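Matching sites in enoyl-CoA hydratase subunit II from Geobacillus kaustophilus, a protein that is probably an enoyl-CoA hydratase, adding water across the double bond of enoyl-CoA thioesters, possibly in phenylacetic acid catabolism (PDB 2EJ5 (chain A, 2.00 Å), residues R58-G63 and G103-A108), and in its relative putative enoyl-CoA hydratase from Streptomyces coelicolor (PDB 3G64 (chain B, 2.05 Å), residues R72-G77 and G122-A127). Structure 2 is superposed on structure 1 by the backbone atoms of these residues (RMSD 0.50 Å); each is numbered along its deposited sequence.

Structure 1 (2EJ5).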
loop_
_atom_site.group_PDB
_atom_site.type_symbol
_atom_site.label_atom_id
_atom_site.label_comp_id
_atom_site.label_asym_id
_atom_site.label_seq_id
_atom_site.Cartn_x
_atom_site.Cartn_y
_atom_site.Cartn_z
ATOM N N ARG A 58 -19.853 -0.623 26.706
ATOM C CA ARG A 58 -19.318 0.617 26.177
ATOM C C ARG A 58 -18.155 0.443 25.186
ATOM O O ARG A 58 -17.982 1.285 24.313
ATOM C CB ARG A 58 -18.820 1.528 27.303
ATOM C CG ARG A 58 -19.871 1.905 28.303
ATOM C CD ARG A 58 -19.585 3.232 28.957
ATOM N NE ARG A 58 -20.736 3.664 29.760
ATOM C CZ ARG A 58 -20.999 3.242 31.001
ATOM N NH1 ARG A 58 -20.189 2.377 31.607
ATOM N NH2 ARG A 58 -22.074 3.689 31.644
ATOM N N ALA A 59 -17.340 -0.596 25.353
ATOM C CA ALA A 59 -16.134 -0.746 24.525
ATOM C C ALA A 59 -16.276 -1.850 23.479
ATOM O O ALA A 59 -17.129 -2.738 23.640
ATOM C CB ALA A 59 -14.914 -1.001 25.414
ATOM N N PHE A 60 -15.444 -1.804 22.418
ATOM C CA PHE A 60 -15.344 -2.929 21.486
ATOM C C PHE A 60 -14.482 -4.044 22.155
ATOM O O PHE A 60 -14.970 -5.155 22.428
ATOM C CB PHE A 60 -14.797 -2.452 20.115
ATOM C CG PHE A 60 -14.482 -3.565 19.131
ATOM C CD1 PHE A 60 -15.500 -4.175 18.379
ATOM C CD2 PHE A 60 -13.156 -3.998 18.942
ATOM C CE1 PHE A 60 -15.220 -5.196 17.462
ATOM C CE2 PHE A 60 -12.859 -5.007 18.023
ATOM C CZ PHE A 60 -13.902 -5.612 17.251
ATOM N N CYS A 61 -13.225 -3.721 22.437
ATOM C CA CYS A 61 -12.247 -4.670 23.023
ATOM C C CYS A 61 -10.977 -3.937 23.445
ATOM O O CYS A 61 -10.273 -3.330 22.596
ATOM C CB CYS A 61 -11.925 -5.793 22.043
ATOM S SG CYS A 61 -10.732 -7.061 22.663
ATOM N N ALA A 62 -10.672 -3.968 24.746
ATOM C CA ALA A 62 -9.498 -3.271 25.249
ATOM C C ALA A 62 -8.185 -4.075 25.071
ATOM O O ALA A 62 -7.132 -3.636 25.534
ATOM C CB ALA A 62 -9.698 -2.841 26.704
ATOM N N GLY A 63 -8.265 -5.235 24.424
ATOM C CA GLY A 63 -7.112 -6.108 24.154
ATOM C C GLY A 63 -6.807 -7.112 25.267
ATOM O O GLY A 63 -7.706 -7.721 25.809
ATOM N N GLY A 103 -17.240 0.995 20.482
ATOM C CA GLY A 103 -16.552 1.922 21.375
ATOM C C GLY A 103 -15.054 1.668 21.259
ATOM O O GLY A 103 -14.576 1.312 20.181
ATOM N N ALA A 104 -14.323 1.849 22.357
ATOM C CA ALA A 104 -12.875 1.721 22.365
ATOM C C ALA A 104 -12.345 0.376 21.904
ATOM O O ALA A 104 -12.740 -0.675 22.423
ATOM C CB ALA A 104 -12.322 2.062 23.742
ATOM N N ALA A 105 -11.404 0.429 20.947
ATOM C CA ALA A 105 -10.631 -0.735 20.509
ATOM C C ALA A 105 -9.167 -0.365 20.776
ATOM O O ALA A 105 -8.629 0.639 20.212
ATOM C CB ALA A 105 -10.861 -1.019 19.013
ATOM N N ALA A 106 -8.539 -1.136 21.666
ATOM C CA ALA A 106 -7.179 -0.846 22.095
ATOM C C ALA A 106 -6.345 -2.107 22.067
ATOM O O ALA A 106 -6.853 -3.195 22.281
ATOM C CB ALA A 106 -7.191 -0.276 23.477
ATOM N N GLY A 107 -5.042 -1.975 21.821
ATOM C CA GLY A 107 -4.194 -3.158 21.883
ATOM C C GLY A 107 -4.641 -4.206 20.901
ATOM O O GLY A 107 -4.981 -3.880 19.768
ATOM N N ALA A 108 -4.658 -5.466 21.321
ATOM C CA ALA A 108 -5.154 -6.546 20.482
ATOM C C ALA A 108 -6.616 -6.380 20.062
ATOM O O ALA A 108 -7.065 -7.052 19.138
ATOM C CB ALA A 108 -4.951 -7.903 21.163
HETATM O O HOH W 1 -15.527 2.770 24.707
#

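Structure 2 (3G64).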
loop_
_atom_site.group_PDB
_atom_site.type_symbol
_atom_site.label_atom_id
_atom_site.label_comp_id
_atom_site.label_asym_id
_atom_site.label_seq_id
_atom_site.Cartn_x
_atom_site.Cartn_y
_atom_site.Cartn_z
ATOM N N ARG B 72 -19.672 -1.177 26.874
ATOM C CA ARG B 72 -19.258 0.182 26.527
ATOM C C ARG B 72 -18.259 0.264 25.358
ATOM O O ARG B 72 -17.957 1.354 24.873
ATOM C CB ARG B 72 -18.630 0.872 27.751
ATOM C CG ARG B 72 -19.549 0.953 28.986
ATOM C CD ARG B 72 -18.808 1.510 30.220
ATOM N NE ARG B 72 -17.657 0.696 30.625
ATOM C CZ ARG B 72 -17.693 -0.273 31.540
ATOM N NH1 ARG B 72 -18.823 -0.569 32.171
ATOM N NH2 ARG B 72 -16.593 -0.952 31.829
ATOM N N GLY B 73 -17.713 -0.867 24.930
ATOM C CA GLY B 73 -16.786 -0.842 23.816
ATOM C C GLY B 73 -16.458 -2.199 23.217
ATOM O O GLY B 73 -16.822 -3.258 23.731
ATOM N N PHE B 74 -15.737 -2.155 22.107
ATOM C CA PHE B 74 -15.451 -3.361 21.362
ATOM C C PHE B 74 -14.499 -4.288 22.131
ATOM O O PHE B 74 -14.875 -5.410 22.478
ATOM C CB PHE B 74 -14.888 -3.005 19.986
ATOM C CG PHE B 74 -14.483 -4.200 19.179
ATOM C CD1 PHE B 74 -15.444 -5.037 18.629
ATOM C CD2 PHE B 74 -13.139 -4.482 18.957
ATOM C CE1 PHE B 74 -15.070 -6.133 17.853
ATOM C CE2 PHE B 74 -12.753 -5.580 18.190
ATOM C CZ PHE B 74 -13.714 -6.403 17.640
ATOM N N CYS B 75 -13.280 -3.819 22.405
ATOM C CA CYS B 75 -12.283 -4.665 23.087
ATOM C C CYS B 75 -11.105 -3.799 23.513
ATOM O O CYS B 75 -10.491 -3.132 22.672
ATOM C CB CYS B 75 -11.764 -5.756 22.127
ATOM S SG CYS B 75 -10.567 -6.940 22.929
ATOM N N SER B 76 -10.786 -3.813 24.799
ATOM C CA SER B 76 -9.662 -3.044 25.336
ATOM C C SER B 76 -8.306 -3.746 25.205
ATOM O O SER B 76 -7.287 -3.204 25.610
ATOM C CB SER B 76 -9.912 -2.740 26.815
ATOM O OG SER B 76 -9.986 -3.971 27.540
ATOM N N GLY B 77 -8.293 -4.948 24.646
ATOM C CA GLY B 77 -7.049 -5.680 24.493
ATOM C C GLY B 77 -6.849 -6.763 25.522
ATOM O O GLY B 77 -7.803 -7.230 26.159
ATOM N N GLY B 122 -16.975 2.428 20.640
ATOM C CA GLY B 122 -16.121 2.723 21.774
ATOM C C GLY B 122 -14.692 2.223 21.537
ATOM O O GLY B 122 -14.213 2.226 20.401
ATOM N N VAL B 123 -14.020 1.785 22.604
ATOM C CA VAL B 123 -12.592 1.473 22.523
ATOM C C VAL B 123 -12.297 0.164 21.786
ATOM O O VAL B 123 -12.943 -0.869 22.025
ATOM C CB VAL B 123 -11.915 1.476 23.918
ATOM C CG1 VAL B 123 -12.654 0.588 24.856
ATOM C CG2 VAL B 123 -10.482 0.978 23.831
ATOM N N ALA B 124 -11.329 0.237 20.872
ATOM C CA ALA B 124 -10.663 -0.945 20.325
ATOM C C ALA B 124 -9.167 -0.701 20.469
ATOM O O ALA B 124 -8.557 0.021 19.672
ATOM C CB ALA B 124 -11.046 -1.143 18.842
ATOM N N ALA B 125 -8.586 -1.289 21.504
ATOM C CA ALA B 125 -7.241 -0.961 21.917
ATOM C C ALA B 125 -6.391 -2.221 21.930
ATOM O O ALA B 125 -6.888 -3.325 22.215
ATOM C CB ALA B 125 -7.266 -0.327 23.330
ATOM N N GLY B 126 -5.106 -2.060 21.643
ATOM C CA GLY B 126 -4.193 -3.176 21.790
ATOM C C GLY B 126 -4.621 -4.310 20.887
ATOM O O GLY B 126 -4.892 -4.076 19.723
ATOM N N ALA B 127 -4.705 -5.533 21.414
ATOM C CA ALA B 127 -5.158 -6.671 20.591
ATOM C C ALA B 127 -6.513 -6.407 19.957
ATOM O O ALA B 127 -6.784 -6.874 18.847
ATOM C CB ALA B 127 -5.195 -7.973 21.417
HETATM O O HOH W 2 -15.294 2.187 25.194
#

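Structure 1 (2EJ5)
Ala104 O receives the backbone N-H of Cys61 at 3.1 Å, and Phe60 N lies 2.9 Å from the same oxygen. Further along, Ala106 N donates to Cys61 O over 2.9 Å. The loop after strand 50-55 is thereby tied to strand 104-106, just before helix 108-115. In crotonase relatives this loop and the start of the helix after the strand carry the oxyanion-hole N-H groups, probably also here. Ala59 CB rests 3.7 Å from Ala104 O. Phe60 CG is anti to the backbone N (chi1 172°), which brings CD2 within 3.8 Å of Ala105 CB. Phe60 CB also touches Gly103 O. Cys61 SG accepts the N-H of Gly63 within the loop. The methyl of Ala62 points away from the strand and touches Leu24. A water joins Arg58 O to Ala104 N.

Structure 2 (3G64)
Val123 O receives the backbone N-H of Cys75 at 3.0 Å, and Phe74 N lies 3.1 Å from the same oxygen. Further along, Ala125 N donates to Cys75 O over 2.9 Å. In crotonase relatives the loop that holds 72-77 and the start of the helix after the strand carry the oxyanion-hole N-H groups, probably also here. Gly73 brings only backbone to the contact, with its C 3.9 Å from Val123 O. Val123 sends CG2 along its own strand to Ala125 CB, 3.5 Å away. Phe74 CG is anti to the backbone N (chi1 176°), which brings CD2 within 3.9 Å of Ala124 CB. Cys75 SG accepts the N-H of Gly77 within the loop. Ser76 points away from the strand, and its OG makes a weak hydrogen bond to Leu38 O. A water joins Arg72 O to Val123 N.

Comparison
The sharpest difference is on the strand, where Ala104(A) is exchanged for Val123(B). The CB atoms coincide within the error, but CG1 and CG2 of Val123(B) have no counterpart in Ala104(A). CG2 of Val123(B) packs on Ala125(B) CB at 3.5 Å. In the other structure Ala104(A) CB comes no nearer to Ala106(A) than 5.4 Å, at its N. Facing this position, Ala59(A) is exchanged for Gly73(B). The methyl of Ala59(A) and its contact with Ala104(A) O at 3.7 Å have no equivalent, although Ala59(A) touches Ala104(A) and Gly73(B) touches Val123(B). The larger Val123(B) faces the smaller Gly73(B), which may be a matched pair of exchanges. The backbone differs here too. The CA atoms of Ala59(A) and Gly73(B) are 1.0 Å apart after superposition, and so are those of Gly103(A) and Gly122(B). Phi is -162° at Gly103(A) but 48° at Gly122(B). The changed course may explain why Phe60(A) CB meets Gly103(A) O at 3.8 Å while Phe74(B) CB stays 5.3 Å from Gly122(B) O. The bonds from Cys61(A) N to Ala104(A) O and from Cys75(B) N to Val123(B) O correspond, and the bridging water keeps its place. Ser76(B), whose side chain points away from the strand, has an OG with no counterpart in Ala62(A).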